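PDB 4ZXA: hydroquinone dioxygenase large subunit from Pseudomonas sp., which forms, with a small subunit, a cupin-type, iron(II)-dependent dioxygenase that probably opens the aromatic ring of hydroquinone. Local coordinates for residues A171-R174 with Q179-S182; V234-V237 with L242-P245. All coordinates share one frame; numbering follows the deposited sequence.

How the interactions relate
From the N terminus the chain first meets interaction 1, where 171-174 and 179-182 pinch off a short loop within the long irregular segment between helix 162-165 and strand 203-206. Some fifty residues later interaction 2 pairs 234-237 with 242-245 across the hairpin of strands 236-238 and 241-249, at the edge of a five-stranded antiparallel sheet. The two follow in series, neither nested nor crossed, with centres about 11 Å apart. They nevertheless touch: Thr172 OG1 lies 2.7 Å from Val234 O and Arg174 O 3.0 Å from Val237 N, both probable hydrogen bonds, so the 171-174 segment lies against the start of the hairpin and ties the loop to the sheet.

Interaction 1. Residues A171-R174 with Q179-S182; sequences ATKR and QDDS
Asp181 drives its carboxylate into the backbone of 171-174 and takes two successive amides, one on each oxygen: Arg174 N to Asp181 OD1 at 2.7 Å and Lys173 N to Asp181 OD2 at 2.8 Å. This closes a short loop in the irregular stretch between helix 162-165 and strand 203-206, held by a side chain bridging to main chain. OD1 offers its syn lone pair; OD2 is also met on the syn side, but with the donor 27° out of the carboxylate plane. The anti lone pair of OD2 is used by the amide of Ser182, 2.7 Å from Ser182 N to Asp181 OD2, and OD1 also accepts from the amide of Met175. With four amides converging on it, this buried carboxylate is fixed in rotation and probably favoured in its charged form. An asparagine here would probably turn an NH2 toward two of these amides, leaving them without an acceptor and that side of the loop freer to shift.

Farther out, Lys173 bends at chi3 (63°) and crosses Asp180 at about a right angle, setting Lys173 NZ 2.8 Å from Asp180 OD2 in a salt bridge in which the ammonium group sits above the carboxylate plane. Arg174 points its guanidinium elsewhere, to Asp80 of the small subunit. At the other end, Thr172 lays CG2 3.6 Å from Asp181 OD2, while Ser182 OG donates to Thr172 OG1 over 3.1 Å, the hydroxyl of Thr172 being itself turned to the carbonyl of Val234.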
loop_
_atom_site.group_PDB
_atom_site.type_symbol
_atom_site.label_atom_id
_atom_site.label_comp_id
_atom_site.label_asym_id
_atom_site.label_seq_id
_atom_site.Cartn_x
_atom_site.Cartn_y
_atom_site.Cartn_z
ATOM N N ALA E 171 2.551 29.475 -15.915
ATOM C CA ALA E 171 2.794 29.875 -14.537
ATOM C C ALA E 171 1.931 31.071 -14.149
ATOM O O ALA E 171 1.731 31.985 -14.937
ATOM C CB ALA E 171 4.280 30.205 -14.328
ATOM N N THR E 172 1.432 31.073 -12.924
ATOM C CA THR E 172 0.696 32.229 -12.436
ATOM C C THR E 172 1.641 33.358 -12.026
ATOM O O THR E 172 2.406 33.211 -11.069
ATOM C CB THR E 172 -0.168 31.873 -11.215
ATOM O OG1 THR E 172 -0.975 30.737 -11.513
ATOM C CG2 THR E 172 -1.065 33.042 -10.855
ATOM N N LYS E 173 1.567 34.491 -12.722
ATOM C CA LYS E 173 2.319 35.681 -12.316
ATOM C C LYS E 173 1.662 36.462 -11.170
ATOM O O LYS E 173 2.336 36.911 -10.238
ATOM C CB LYS E 173 2.557 36.629 -13.491
ATOM C CG LYS E 173 3.195 37.941 -13.022
ATOM C CD LYS E 173 3.540 38.879 -14.158
ATOM C CE LYS E 173 2.307 39.330 -14.900
ATOM N NZ LYS E 173 2.683 40.164 -16.082
ATOM N N ARG E 174 0.349 36.636 -11.245
ATOM C CA ARG E 174 -0.367 37.431 -10.251
ATOM C C ARG E 174 -1.609 36.690 -9.750
ATOM O O ARG E 174 -1.762 36.391 -8.558
ATOM C CB ARG E 174 -0.773 38.763 -10.889
ATOM C CG ARG E 174 -0.898 39.934 -9.932
ATOM C CD ARG E 174 -1.029 41.261 -10.697
ATOM N NE ARG E 174 -1.294 42.378 -9.793
ATOM C CZ ARG E 174 -1.823 43.547 -10.158
ATOM N NH1 ARG E 174 -2.149 43.779 -11.429
ATOM N NH2 ARG E 174 -2.025 44.493 -9.242
ATOM N N GLN E 179 -5.248 39.071 -18.066
ATOM C CA GLN E 179 -4.897 38.964 -19.475
ATOM C C GLN E 179 -3.529 38.298 -19.753
ATOM O O GLN E 179 -3.426 37.408 -20.588
ATOM C CB GLN E 179 -4.957 40.349 -20.124
ATOM C CG GLN E 179 -5.879 40.427 -21.324
ATOM C CD GLN E 179 -5.548 41.613 -22.211
ATOM O OE1 GLN E 179 -4.403 42.089 -22.235
ATOM N NE2 GLN E 179 -6.547 42.105 -22.941
ATOM N N ASP E 180 -2.479 38.735 -19.071
ATOM C CA ASP E 180 -1.157 38.210 -19.387
ATOM C C ASP E 180 -0.771 37.037 -18.487
ATOM O O ASP E 180 0.416 36.703 -18.357
ATOM C CB ASP E 180 -0.100 39.316 -19.298
ATOM C CG ASP E 180 0.000 39.923 -17.905
ATOM O OD1 ASP E 180 -0.539 39.313 -16.946
ATOM O OD2 ASP E 180 0.628 41.009 -17.774
ATOM N N ASP E 181 -1.777 36.408 -17.886
ATOM C CA ASP E 181 -1.555 35.463 -16.794
ATOM C C ASP E 181 -2.135 34.081 -17.092
ATOM O O ASP E 181 -2.669 33.843 -18.178
ATOM C CB ASP E 181 -2.162 36.036 -15.509
ATOM C CG ASP E 181 -1.327 35.737 -14.285
ATOM O OD1 ASP E 181 -1.121 36.661 -13.456
ATOM O OD2 ASP E 181 -0.876 34.575 -14.153
ATOM N N SER E 182 -2.039 33.179 -16.116
ATOM C CA SER E 182 -2.549 31.814 -16.272
ATOM C C SER E 182 -4.057 31.829 -16.422
ATOM O O SER E 182 -4.738 32.622 -15.787
ATOM C CB SER E 182 -2.153 30.931 -15.089
ATOM O OG SER E 182 -2.791 31.352 -13.901
#

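Interaction 2. Residues V234-V237 with L242-P245; sequences VTSV and LFCP
Val234 sets its CG2 methyl between two side chains of the neighbouring strand, 3.9 Å from Cys244 SG and 4.1 Å from Leu242 CD1. Leu242 divides its branches: CD1 goes to Val234, while CD2 lies 3.8 Å from Val237 CG1, the two side chains running side by side in a non-hydrogen-bonded antiparallel pair. Val237 has CG1 anti to its own nitrogen (chi1 -178°), which leaves both methyls within about 4 Å of Leu242 CD2.

The backbones join through Thr235 N, 2.7 Å from Phe243 O in a nearly straight bond (167° at the hydrogen), and through Phe243 N, which gives a 3.1 Å bond to Ser236 O in the carbonyl plane. The CA-H of Val234 also approaches Phe243 O. Beyond them Thr235 turns OG1 and CG2 to the CG and CD atoms of the Pro245 ring, against helix 219-224.

On the sheet face of Ser236 and Phe243, Ser236 OG sits 3.2 Å from Phe243 CB and hydrogen-bonds to Gln151 of the small subunit, which places this face at the subunit interface; the Phe243 ring stands roughly perpendicular to that of Trp316 on strand 310-318. The side chain of Cys244 lies about 8 Å from the bound 4-hydroxybenzonitrile. Together the two segments form an antiparallel beta hairpin at the edge of a five-stranded sheet, consistent with the cupin fold, bordering the ligand pocket.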
loop_
_atom_site.group_PDB
_atom_site.type_symbol
_atom_site.label_atom_id
_atom_site.label_comp_id
_atom_site.label_asym_id
_atom_site.label_seq_id
_atom_site.Cartn_x
_atom_site.Cartn_y
_atom_site.Cartn_z
ATOM N N VAL E 234 -0.517 27.540 -7.991
ATOM C CA VAL E 234 -0.620 28.922 -7.520
ATOM C C VAL E 234 -1.855 29.653 -8.070
ATOM O O VAL E 234 -2.060 29.695 -9.284
ATOM C CB VAL E 234 0.634 29.750 -7.898
ATOM C CG1 VAL E 234 0.430 31.201 -7.541
ATOM C CG2 VAL E 234 1.869 29.208 -7.211
ATOM N N THR E 235 -2.662 30.234 -7.178
ATOM C CA THR E 235 -3.828 31.009 -7.592
ATOM C C THR E 235 -3.793 32.471 -7.157
ATOM O O THR E 235 -4.658 33.236 -7.539
ATOM C CB THR E 235 -5.174 30.384 -7.133
ATOM O OG1 THR E 235 -5.147 30.141 -5.724
ATOM C CG2 THR E 235 -5.459 29.073 -7.874
ATOM N N SER E 236 -2.812 32.855 -6.350
ATOM C CA SER E 236 -2.598 34.265 -6.060
ATOM C C SER E 236 -1.198 34.502 -5.501
ATOM O O SER E 236 -0.691 33.720 -4.685
ATOM C CB SER E 236 -3.663 34.823 -5.104
ATOM O OG SER E 236 -3.641 34.167 -3.850
ATOM N N VAL E 237 -0.582 35.590 -5.948
ATOM C CA VAL E 237 0.778 35.914 -5.566
ATOM C C VAL E 237 0.846 37.244 -4.823
ATOM O O VAL E 237 0.515 38.287 -5.369
ATOM C CB VAL E 237 1.684 35.985 -6.810
ATOM C CG1 VAL E 237 3.135 36.270 -6.403
ATOM C CG2 VAL E 237 1.587 34.695 -7.607
ATOM N N LEU E 242 2.467 32.656 -1.495
ATOM C CA LEU E 242 1.710 32.034 -2.584
ATOM C C LEU E 242 0.525 31.204 -2.064
ATOM O O LEU E 242 0.672 30.336 -1.186
ATOM C CB LEU E 242 2.602 31.145 -3.447
ATOM C CG LEU E 242 3.959 31.647 -3.929
ATOM C CD1 LEU E 242 4.728 30.515 -4.616
ATOM C CD2 LEU E 242 3.822 32.840 -4.855
ATOM N N PHE E 243 -0.654 31.479 -2.604
ATOM C CA PHE E 243 -1.789 30.595 -2.383
ATOM C C PHE E 243 -1.755 29.473 -3.430
ATOM O O PHE E 243 -1.815 29.740 -4.631
ATOM C CB PHE E 243 -3.100 31.379 -2.429
ATOM C CG PHE E 243 -3.532 31.911 -1.090
ATOM C CD1 PHE E 243 -2.665 31.887 -0.005
ATOM C CD2 PHE E 243 -4.817 32.407 -0.903
ATOM C CE1 PHE E 243 -3.072 32.364 1.247
ATOM C CE2 PHE E 243 -5.223 32.881 0.338
ATOM C CZ PHE E 243 -4.354 32.864 1.412
ATOM N N CYS E 244 -1.638 28.227 -2.979
ATOM C CA CYS E 244 -1.508 27.095 -3.905
ATOM C C CYS E 244 -2.544 26.015 -3.642
ATOM O O CYS E 244 -2.202 24.944 -3.142
ATOM C CB CYS E 244 -0.120 26.469 -3.790
ATOM S SG CYS E 244 1.241 27.664 -3.691
ATOM N N PRO E 245 -3.816 26.287 -3.987
ATOM C CA PRO E 245 -4.906 25.343 -3.717
ATOM C C PRO E 245 -4.730 24.097 -4.556
ATOM O O PRO E 245 -4.028 24.138 -5.568
ATOM C CB PRO E 245 -6.154 26.085 -4.205
ATOM C CG PRO E 245 -5.699 27.509 -4.477
ATOM C CD PRO E 245 -4.258 27.434 -4.791
#